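Local coordinates for protein PA1221 (Pseudomonas aeruginosa, PDB 4DG8) that belongs to the ANL superfamily of AMP-binding proteins, holds adenosine monophosphate in this model, and also carries a phosphopantetheine attachment domain in its sequence, at residues P27-R32 against A187-L192; A181-H186 against L370-R375. All blocks are in the same frame, centred on the assembly; numbering follows the deposited sequence.

Contact 1: residues P27-R32 against A187-L192; sequences PTVVAR and AGITRL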
loop_
_atom_site.group_PDB
_atom_site.type_symbol
_atom_site.label_atom_id
_atom_site.label_comp_id
_atom_site.label_asym_id
_atom_site.label_seq_id
_atom_site.Cartn_x
_atom_site.Cartn_y
_atom_site.Cartn_z
ATOM N N PRO A 27 1.371 -13.493 16.172
ATOM C CA PRO A 27 0.293 -13.081 17.078
ATOM C C PRO A 27 -0.727 -12.232 16.320
ATOM O O PRO A 27 -0.408 -11.711 15.241
ATOM C CB PRO A 27 1.033 -12.250 18.133
ATOM C CG PRO A 27 2.136 -11.547 17.294
ATOM C CD PRO A 27 2.538 -12.586 16.239
ATOM N N THR A 28 -1.942 -12.107 16.848
ATOM C CA THR A 28 -2.885 -11.159 16.258
ATOM C C THR A 28 -2.347 -9.732 16.472
ATOM O O THR A 28 -1.477 -9.509 17.320
ATOM C CB THR A 28 -4.290 -11.278 16.876
ATOM O OG1 THR A 28 -4.259 -10.750 18.208
ATOM C CG2 THR A 28 -4.783 -12.752 16.896
ATOM N N VAL A 29 -2.828 -8.773 15.685
ATOM C CA VAL A 29 -2.412 -7.386 15.886
ATOM C C VAL A 29 -2.806 -6.899 17.287
ATOM O O VAL A 29 -2.088 -6.136 17.910
ATOM C CB VAL A 29 -3.041 -6.442 14.846
ATOM C CG1 VAL A 29 -2.714 -5.008 15.176
ATOM C CG2 VAL A 29 -2.558 -6.792 13.444
ATOM N N VAL A 30 -3.958 -7.347 17.774
ATOM C CA VAL A 30 -4.470 -6.825 19.028
ATOM C C VAL A 30 -3.729 -7.428 20.224
ATOM O O VAL A 30 -3.512 -6.747 21.218
ATOM C CB VAL A 30 -5.982 -7.023 19.173
ATOM C CG1 VAL A 30 -6.740 -6.244 18.076
ATOM C CG2 VAL A 30 -6.313 -8.480 19.127
ATOM N N ALA A 31 -3.322 -8.692 20.124
ATOM C CA ALA A 31 -2.494 -9.266 21.180
ATOM C C ALA A 31 -1.134 -8.538 21.290
ATOM O O ALA A 31 -0.704 -8.164 22.378
ATOM C CB ALA A 31 -2.311 -10.776 20.967
ATOM N N ARG A 32 -0.481 -8.296 20.155
ATOM C CA ARG A 32 0.818 -7.637 20.184
ATOM C C ARG A 32 0.688 -6.190 20.661
ATOM O O ARG A 32 1.447 -5.727 21.537
ATOM C CB ARG A 32 1.472 -7.692 18.812
ATOM C CG ARG A 32 2.773 -6.915 18.717
ATOM C CD ARG A 32 3.875 -7.526 19.549
ATOM N NE ARG A 32 5.066 -6.683 19.473
ATOM C CZ ARG A 32 6.253 -6.988 19.988
ATOM N NH1 ARG A 32 6.427 -8.135 20.642
ATOM N NH2 ARG A 32 7.269 -6.133 19.859
ATOM N N ALA A 187 -1.975 -11.937 10.846
ATOM C CA ALA A 187 -0.641 -12.513 10.674
ATOM C C ALA A 187 0.213 -11.803 9.634
ATOM O O ALA A 187 1.417 -11.679 9.818
ATOM C CB ALA A 187 -0.727 -14.000 10.336
ATOM N N GLY A 188 -0.386 -11.367 8.530
ATOM C CA GLY A 188 0.378 -10.697 7.488
ATOM C C GLY A 188 0.997 -9.427 8.050
ATOM O O GLY A 188 2.164 -9.073 7.766
ATOM N N ILE A 189 0.218 -8.755 8.895
ATOM C CA ILE A 189 0.680 -7.534 9.553
ATOM C C ILE A 189 1.748 -7.765 10.617
ATOM O O ILE A 189 2.777 -7.060 10.624
ATOM C CB ILE A 189 -0.488 -6.767 10.214
ATOM C CG1 ILE A 189 -1.519 -6.367 9.156
ATOM C CG2 ILE A 189 0.049 -5.533 10.915
ATOM C CD1 ILE A 189 -2.741 -5.661 9.729
ATOM N N THR A 190 1.509 -8.717 11.531
ATOM C CA THR A 190 2.475 -8.939 12.612
ATOM C C THR A 190 3.762 -9.579 12.067
ATOM O O THR A 190 4.848 -9.286 12.558
ATOM C CB THR A 190 1.905 -9.755 13.818
ATOM O OG1 THR A 190 1.486 -11.045 13.373
ATOM C CG2 THR A 190 0.710 -9.024 14.470
ATOM N N ARG A 191 3.650 -10.413 11.030
ATOM C CA ARG A 191 4.846 -10.973 10.393
ATOM C C ARG A 191 5.617 -9.850 9.707
ATOM O O ARG A 191 6.848 -9.822 9.765
ATOM C CB ARG A 191 4.535 -12.132 9.427
ATOM C CG ARG A 191 4.130 -11.726 7.974
ATOM C CD ARG A 191 5.392 -11.394 7.162
ATOM N NE ARG A 191 5.259 -11.537 5.710
ATOM C CZ ARG A 191 4.652 -10.652 4.916
ATOM N NH1 ARG A 191 4.064 -9.570 5.424
ATOM N NH2 ARG A 191 4.605 -10.861 3.608
ATOM N N LEU A 192 4.897 -8.914 9.088
ATOM C CA LEU A 192 5.560 -7.772 8.469
ATOM C C LEU A 192 6.368 -6.960 9.488
ATOM O O LEU A 192 7.506 -6.541 9.210
ATOM C CB LEU A 192 4.533 -6.841 7.772
ATOM C CG LEU A 192 5.108 -5.516 7.219
ATOM C CD1 LEU A 192 6.106 -5.800 6.090
ATOM C CD2 LEU A 192 4.016 -4.549 6.762
#
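Thr190 reaches from helix 186-193 to the backbone just ahead of helix 29-39, and its OG1 donates a hydrogen bond of 2.7 Å to Pro27 O. The hydroxyl lies in the plane of that carbonyl, at a C=O...O angle of 151°. With chi1 at 60°, OG1 sits between the backbone N and the carbonyl carbon of its own residue, and CG2, beside the N, also packs against the chain: Thr190 CG2 is 3.0 Å from Pro27 O, then 3.6 Å from Thr28 O and 3.7 Å from Val29 N. A threonine suits the place because one branch supplies the donor and the other a methyl. CG and CD of the Pro27 ring run alongside CB and OG1 of Thr190, antiparallel to its side chain, with Pro27 CD 3.4 Å from Thr190 OG1. Proline also fits here, having no N-H to satisfy at the approach to a helix. Pro27, the residue gripped by Thr190, directly precedes Thr28, which is the N-cap residue of helix 29-39, its OG1 accepting from Ala31 N at 3.0 Å. Val29 supplies the apolar half, its CG2 resting 3.8 Å from Ile189 CB and about as near to CG2 and CD1 of that residue. Trp223 of helix 217-226 touches both Val29 and Ile189.

Contact 2: residues A181-H186 against L370-R375; sequences AIACTH and LAQGYR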
loop_
_atom_site.group_PDB
_atom_site.type_symbol
_atom_site.label_atom_id
_atom_site.label_comp_id
_atom_site.label_asym_id
_atom_site.label_seq_id
_atom_site.Cartn_x
_atom_site.Cartn_y
_atom_site.Cartn_z
ATOM N N ALA A 181 -10.883 -7.023 -4.337
ATOM C CA ALA A 181 -10.642 -6.786 -2.917
ATOM C C ALA A 181 -9.676 -7.805 -2.326
ATOM O O ALA A 181 -9.980 -8.990 -2.282
ATOM C CB ALA A 181 -11.944 -6.811 -2.166
ATOM N N ILE A 182 -8.521 -7.328 -1.861
ATOM C CA ILE A 182 -7.527 -8.197 -1.234
ATOM C C ILE A 182 -7.686 -8.219 0.280
ATOM O O ILE A 182 -7.528 -7.197 0.932
ATOM C CB ILE A 182 -6.092 -7.767 -1.615
ATOM C CG1 ILE A 182 -5.873 -7.951 -3.120
ATOM C CG2 ILE A 182 -5.042 -8.533 -0.787
ATOM C CD1 ILE A 182 -4.625 -7.213 -3.677
ATOM N N ALA A 183 -8.022 -9.377 0.844
ATOM C CA ALA A 183 -8.201 -9.440 2.300
ATOM C C ALA A 183 -6.924 -9.903 2.952
ATOM O O ALA A 183 -6.461 -11.021 2.729
ATOM C CB ALA A 183 -9.383 -10.328 2.702
ATOM N N CYS A 184 -6.350 -9.011 3.746
ATOM C CA CYS A 184 -5.102 -9.262 4.438
ATOM C C CYS A 184 -5.382 -9.581 5.907
ATOM O O CYS A 184 -6.349 -9.130 6.484
ATOM C CB CYS A 184 -4.144 -8.084 4.296
ATOM S SG CYS A 184 -3.504 -7.952 2.569
ATOM N N THR A 185 -4.494 -10.358 6.492
ATOM C CA THR A 185 -4.757 -11.112 7.697
ATOM C C THR A 185 -3.987 -10.420 8.839
ATOM O O THR A 185 -3.062 -9.663 8.576
ATOM C CB THR A 185 -4.235 -12.522 7.403
ATOM O OG1 THR A 185 -5.197 -13.518 7.754
ATOM C CG2 THR A 185 -2.896 -12.755 8.021
ATOM N N HIS A 186 -4.427 -10.586 10.083
ATOM C CA HIS A 186 -3.629 -10.167 11.244
ATOM C C HIS A 186 -2.156 -10.659 11.179
ATOM O O HIS A 186 -1.207 -9.889 11.427
ATOM C CB HIS A 186 -4.286 -10.643 12.555
ATOM C CG HIS A 186 -5.406 -9.764 13.041
ATOM N ND1 HIS A 186 -5.311 -9.016 14.198
ATOM C CD2 HIS A 186 -6.654 -9.546 12.550
ATOM C CE1 HIS A 186 -6.444 -8.353 14.387
ATOM N NE2 HIS A 186 -7.270 -8.645 13.393
ATOM N N LEU A 370 0.703 -14.117 2.931
ATOM C CA LEU A 370 -0.289 -14.340 1.874
ATOM C C LEU A 370 -1.686 -13.896 2.307
ATOM O O LEU A 370 -2.155 -14.218 3.402
ATOM C CB LEU A 370 -0.324 -15.808 1.396
ATOM C CG LEU A 370 0.961 -16.431 0.828
ATOM C CD1 LEU A 370 0.721 -17.860 0.373
ATOM C CD2 LEU A 370 1.561 -15.585 -0.307
ATOM N N ALA A 371 -2.347 -13.138 1.448
ATOM C CA ALA A 371 -3.694 -12.690 1.759
ATOM C C ALA A 371 -4.611 -13.909 1.765
ATOM O O ALA A 371 -4.274 -14.958 1.205
ATOM C CB ALA A 371 -4.173 -11.646 0.744
ATOM N N GLN A 372 -5.744 -13.790 2.446
ATOM C CA GLN A 372 -6.752 -14.840 2.398
ATOM C C GLN A 372 -7.178 -15.045 0.945
ATOM O O GLN A 372 -7.438 -16.178 0.512
ATOM C CB GLN A 372 -7.947 -14.462 3.273
ATOM C CG GLN A 372 -9.101 -15.455 3.215
ATOM C CD GLN A 372 -10.385 -14.889 3.789
ATOM O OE1 GLN A 372 -11.048 -14.054 3.164
ATOM N NE2 GLN A 372 -10.745 -15.341 4.990
ATOM N N GLY A 373 -7.242 -13.948 0.187
ATOM C CA GLY A 373 -7.583 -14.032 -1.224
ATOM C C GLY A 373 -8.303 -12.788 -1.706
ATOM O O GLY A 373 -8.272 -11.756 -1.035
ATOM N N TYR A 374 -8.962 -12.879 -2.854
ATOM C CA TYR A 374 -9.736 -11.741 -3.333
ATOM C C TYR A 374 -11.121 -11.917 -2.785
ATOM O O TYR A 374 -11.849 -12.813 -3.196
ATOM C CB TYR A 374 -9.772 -11.697 -4.854
ATOM C CG TYR A 374 -8.399 -11.553 -5.442
ATOM C CD1 TYR A 374 -7.691 -10.355 -5.318
ATOM C CD2 TYR A 374 -7.798 -12.611 -6.102
ATOM C CE1 TYR A 374 -6.417 -10.221 -5.837
ATOM C CE2 TYR A 374 -6.524 -12.484 -6.631
ATOM C CZ TYR A 374 -5.841 -11.289 -6.492
ATOM O OH TYR A 374 -4.580 -11.166 -7.023
ATOM N N ARG A 375 -11.478 -11.043 -1.853
ATOM C CA ARG A 375 -12.677 -11.227 -1.054
ATOM C C ARG A 375 -13.895 -11.322 -1.961
ATOM O O ARG A 375 -14.847 -12.060 -1.688
ATOM C CB ARG A 375 -12.815 -10.060 -0.071
ATOM C CG ARG A 375 -13.913 -10.235 0.957
ATOM C CD ARG A 375 -13.518 -11.248 2.047
ATOM N NE ARG A 375 -14.533 -11.206 3.087
ATOM C CZ ARG A 375 -14.590 -11.996 4.155
ATOM N NH1 ARG A 375 -13.660 -12.926 4.371
ATOM N NH2 ARG A 375 -15.584 -11.830 5.022
HETATM O O HOH W 1 -2.248 -11.174 4.811
#
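Ile182 on strand 180-185 lies side by side with Tyr374, the two pointing the same way from an antiparallel non-hydrogen-bonded pair. From the CB of Tyr374, which passes 3.7 Å from Ala181 O, the side chain enters the ring with CG anti to the carbonyl carbon (chi1 -61°). CD1 meets Ile182 CG1, and CE1 comes closer to the same atom, at 3.6 Å, with Ile182 CD1 a little farther off. The tip, OH, leaves the pair and hydrogen-bonds to Glu313. Tyrosine suits the position by combining apolar ring carbons for isoleucine with a polar end for the carboxylate. The other branch of Ile182, CG2, packs 3.6 Å from Ala371 CB, a methyl small enough to lie also against Ala183 O.

Backbone bonds join the segments. Ala183 N donates to Gly373 O at 3.0 Å, while Gln372 N returns a bond to Ala183 O. Arg375 N donates to Ala181 O at 2.6 Å. Gly373 has phi 149° and psi -163°, where a CB would jam against the preceding carbonyl oxygen, so glycine, which has no CB, suits the first residue of this weakly bonded strand. Across Gly373 and Tyr374, Arg375 NH1 donates to Gln372 OE1 at 3.1 Å, in the guanidinium plane and on a lone pair of the amide oxygen.

Within this chain, strand 373-374 forms the outer edge of a mixed seven-stranded sheet, next to strand 180-185, which pairs on its far side with strand 166-172; Tyr374 meanwhile leans on helix 378-384 and on Tyr398 of strand 393-406.

Strand 180-185 runs into helix 186-193, so the two contacts share one continuous piece of chain although their centres lie 14 Å apart. Their segments alternate in sequence: 27-32, then 181-186 and 187-192, then 370-375. The strand pairs with one from much later in the chain, and the helix takes the start of helix 29-39 from near the modelled N-terminus. Residues 181-192 thus tie both to one region of the AMP-binding fold. His186 joins the contacts, its ND1 and Val29 N forming a probable hydrogen bond of 2.9 Å. Contact 2 is the nearer to the bound AMP, with the side chain of Ile182 about 6 Å from it against about 14 Å for Ile189.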